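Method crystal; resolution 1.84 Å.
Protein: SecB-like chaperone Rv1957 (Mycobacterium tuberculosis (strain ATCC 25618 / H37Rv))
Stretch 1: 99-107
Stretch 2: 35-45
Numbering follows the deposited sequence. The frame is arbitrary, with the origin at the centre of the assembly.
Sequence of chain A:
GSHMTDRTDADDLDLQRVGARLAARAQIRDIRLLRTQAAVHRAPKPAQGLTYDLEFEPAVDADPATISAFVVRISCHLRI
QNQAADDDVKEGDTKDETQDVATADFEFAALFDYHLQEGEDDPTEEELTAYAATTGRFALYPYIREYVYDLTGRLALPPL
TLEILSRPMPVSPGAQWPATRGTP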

# COMPACT_ATOMS: atom_id res chain seq x y z
N GLN A 99 13.73 9.86 -23.04
CA GLN A 99 12.65 8.97 -23.54
C GLN A 99 11.70 8.54 -22.34
O GLN A 99 12.18 8.15 -21.25
CB GLN A 99 13.25 7.73 -24.25
CG GLN A 99 13.87 7.92 -25.68
CD GLN A 99 12.87 8.05 -26.85
OE1 GLN A 99 12.27 7.09 -27.30
NE2 GLN A 99 12.74 9.25 -27.36
N ASP A 100 10.39 8.59 -22.54
CA ASP A 100 9.43 8.32 -21.44
C ASP A 100 9.26 6.83 -21.24
O ASP A 100 8.98 6.12 -22.14
CB ASP A 100 8.06 8.92 -21.73
CG ASP A 100 8.03 10.44 -21.77
OD1 ASP A 100 8.80 11.10 -21.07
OD2 ASP A 100 7.15 10.98 -22.47
N VAL A 101 9.41 6.37 -20.00
CA VAL A 101 9.27 4.95 -19.65
C VAL A 101 7.89 4.62 -19.02
O VAL A 101 7.36 3.55 -19.20
CB VAL A 101 10.34 4.67 -18.61
CG1 VAL A 101 10.06 3.45 -17.86
CG2 VAL A 101 11.71 4.59 -19.27
N ALA A 102 7.33 5.58 -18.32
CA ALA A 102 5.99 5.49 -17.74
C ALA A 102 5.48 6.86 -17.38
O ALA A 102 6.28 7.75 -17.10
CB ALA A 102 6.06 4.68 -16.52
N THR A 103 4.16 6.98 -17.28
CA THR A 103 3.51 8.18 -16.95
C THR A 103 2.27 7.88 -16.09
O THR A 103 1.64 6.83 -16.22
CB THR A 103 2.98 8.98 -18.21
OG1 THR A 103 2.04 8.19 -18.91
CG2 THR A 103 4.06 9.26 -19.13
N ALA A 104 2.02 8.78 -15.19
CA ALA A 104 0.84 8.69 -14.34
C ALA A 104 0.25 10.04 -14.06
O ALA A 104 0.97 11.01 -13.77
CB ALA A 104 1.23 8.08 -13.05
N ASP A 105 -1.05 10.05 -13.98
CA ASP A 105 -1.80 11.24 -13.62
C ASP A 105 -2.86 10.80 -12.60
O ASP A 105 -3.66 9.90 -12.88
CB ASP A 105 -2.44 11.88 -14.86
CG ASP A 105 -3.43 13.01 -14.50
OD1 ASP A 105 -3.15 13.96 -13.67
OD2 ASP A 105 -4.52 12.96 -15.09
N PHE A 106 -2.75 11.34 -11.40
CA PHE A 106 -3.65 10.98 -10.35
C PHE A 106 -3.99 12.17 -9.44
O PHE A 106 -3.25 13.17 -9.39
CB PHE A 106 -3.05 9.78 -9.57
CG PHE A 106 -1.74 10.07 -8.92
CD1 PHE A 106 -0.57 9.97 -9.62
CD2 PHE A 106 -1.69 10.51 -7.64
CE1 PHE A 106 0.70 10.24 -9.03
CE2 PHE A 106 -0.48 10.81 -7.01
CZ PHE A 106 0.73 10.66 -7.70
N GLU A 107 -5.03 12.03 -8.63
CA GLU A 107 -5.38 13.11 -7.75
C GLU A 107 -5.93 12.62 -6.39
O GLU A 107 -6.71 11.68 -6.38
CB GLU A 107 -6.50 13.92 -8.41
CG GLU A 107 -6.84 15.18 -7.67
CD GLU A 107 -7.95 15.98 -8.38
OE1 GLU A 107 -8.66 15.43 -9.22
OE2 GLU A 107 -8.07 17.20 -8.10
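Stretch 2, residues 35-45: RTQAAVHRAPK

Residues 35-40 form a β-strand that runs antiparallel to strand 99-107: the angle between their N-to-C directions is 177° and their axes approach to 4.6 Å. Residues 41-45 leave the strand as a loop. The register follows from alternating CA-CA separations. Ala-102 with Val-40 (CA to CA 4.2 Å), Ala-104 with Ala-38 (4.1 Å) and Phe-106 with Thr-36 (4.1 Å) are the close, non-hydrogen-bonded pairs; Thr-103 with Ala-39, Asp-105 with Gln-37 and Glu-107 with Arg-35 are the wider, hydrogen-bonded pairs.

The backbone ladder supports this assignment. Thr-103 N donates to Ala-39 O and Ala-39 N to Thr-103 O, both at 3.1 Å. Asp-105 N reaches Gln-37 O at 2.8 Å with an angle of 166°, whereas the return bond from Gln-37 N to Asp-105 O, 2.9 Å long, is bent to 125° and weak. Glu-107 N donates to Arg-35 O at 2.9 Å. Beyond the last bridge, His-41 N still donates to Val-101 O at 2.7 Å.

The close pairs place their side chains on one face. There the methyls of Ala-104 and Ala-38 meet, CB to CB 3.8 Å. Phe-106 takes chi1 of 62° (p), which leads its ring away from stretch 2; its CB remains 3.7 Å from Thr-36 OG1.

Charged and polar groups occupy the face bearing Thr-103, Asp-105 and Glu-107. Arg-35 starts with chi1 at 50° (p), continues extended through chi2 and chi3 (both t), and turns at chi4, 78°. This course brings its guanidinium between two carboxylates: NH1 lies 3.0 Å from Asp-105 OD2 in a salt bridge, and NE lies 3.2 Å from Glu-107 OE1 in another, whose hydrogen bond is weak at 123°. Asp-105 (chi1 171°) and Glu-107 (chi1 -172°, chi2 179°) are both t at chi1, and Glu-107 CB lies over one guanidinium face. Water 1 adds a link, accepting from Arg-35 NH1 at 2.8 Å and donating to Asp-105 O at 2.7 Å.

Farther along, His-41, with chi1 -47° (m) and chi2 -68°, brings NE2 within 3.2 Å of Thr-103 OG1 in a hydrogen bond. Thr-103 is p, 61°, and its OG1 meets the imidazole at the edge, near the ring plane, as an in-plane nitrogen requires. Val-101, t at 161°, has its CA-to-CB bond pointing away, yet CG1 approaches Arg-42 O at 3.6 Å and Pro-44 CB at 4.2 Å, so the loop also packs against the strand.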

# COMPACT_ATOMS: atom_id res chain seq x y z
N ARG A 35 -8.90 9.71 -8.46
CA ARG A 35 -8.69 9.18 -9.72
C ARG A 35 -7.22 8.87 -9.93
O ARG A 35 -6.35 9.56 -9.41
CB ARG A 35 -9.10 10.12 -10.88
CG ARG A 35 -8.53 11.55 -10.74
CD ARG A 35 -8.93 12.43 -11.97
NE ARG A 35 -8.27 13.73 -11.87
CZ ARG A 35 -6.99 14.02 -12.17
NH1 ARG A 35 -6.09 13.13 -12.58
NH2 ARG A 35 -6.55 15.23 -11.99
N THR A 36 -7.03 7.97 -10.86
CA THR A 36 -5.68 7.58 -11.35
C THR A 36 -5.63 7.04 -12.80
O THR A 36 -6.55 6.47 -13.29
CB THR A 36 -5.02 6.60 -10.35
OG1 THR A 36 -3.68 6.37 -10.80
CG2 THR A 36 -5.78 5.34 -10.19
N GLN A 37 -4.50 7.23 -13.48
CA GLN A 37 -4.32 6.71 -14.81
C GLN A 37 -2.80 6.56 -14.98
O GLN A 37 -2.07 7.48 -14.67
CB GLN A 37 -4.84 7.70 -15.85
CG GLN A 37 -4.74 7.18 -17.26
CD GLN A 37 -5.42 8.14 -18.25
OE1 GLN A 37 -6.63 8.26 -18.27
NE2 GLN A 37 -4.64 8.82 -19.07
N ALA A 38 -2.36 5.39 -15.33
CA ALA A 38 -0.93 5.17 -15.56
C ALA A 38 -0.63 4.04 -16.53
O ALA A 38 -1.44 3.14 -16.72
CB ALA A 38 -0.33 4.83 -14.20
N ALA A 39 0.58 4.07 -17.13
CA ALA A 39 1.00 3.07 -18.11
C ALA A 39 2.51 3.08 -18.18
O ALA A 39 3.13 4.16 -18.00
CB ALA A 39 0.45 3.31 -19.51
N VAL A 40 3.04 1.88 -18.36
CA VAL A 40 4.45 1.71 -18.68
C VAL A 40 4.56 1.59 -20.19
O VAL A 40 3.85 0.84 -20.82
CB VAL A 40 5.14 0.58 -17.88
CG1 VAL A 40 4.27 -0.62 -17.78
CG2 VAL A 40 6.51 0.20 -18.47
N HIS A 41 5.45 2.38 -20.77
CA HIS A 41 5.61 2.44 -22.23
C HIS A 41 6.82 1.67 -22.83
O HIS A 41 6.77 1.39 -24.02
CB HIS A 41 5.75 3.87 -22.66
CG HIS A 41 4.74 4.79 -22.06
ND1 HIS A 41 3.41 4.73 -22.38
CD2 HIS A 41 4.87 5.88 -21.27
CE1 HIS A 41 2.75 5.67 -21.74
NE2 HIS A 41 3.61 6.39 -21.07
N ARG A 42 7.85 1.34 -22.04
CA ARG A 42 9.20 0.93 -22.51
C ARG A 42 9.97 0.43 -21.29
O ARG A 42 9.57 0.72 -20.12
CB ARG A 42 9.97 2.13 -23.18
N ALA A 43 11.06 -0.30 -21.51
CA ALA A 43 11.95 -0.71 -20.41
C ALA A 43 12.71 0.48 -19.73
O ALA A 43 13.18 1.39 -20.39
CB ALA A 43 12.96 -1.78 -20.91
N PRO A 44 12.87 0.47 -18.38
CA PRO A 44 13.71 1.47 -17.78
C PRO A 44 15.18 1.11 -18.06
O PRO A 44 15.43 -0.03 -18.37
CB PRO A 44 13.36 1.37 -16.28
CG PRO A 44 12.91 -0.04 -16.10
CD PRO A 44 12.21 -0.39 -17.38
N LYS A 45 16.12 2.07 -17.96
CA LYS A 45 17.58 1.83 -18.17
C LYS A 45 18.39 2.57 -17.13
O LYS A 45 18.95 3.62 -17.41
CB LYS A 45 17.99 2.34 -19.53
CG LYS A 45 17.39 1.52 -20.64
CD LYS A 45 17.35 2.29 -21.95
CE LYS A 45 17.09 1.35 -23.10
NZ LYS A 45 16.75 2.18 -24.29
O HOH W 1 -6.26 10.47 -13.34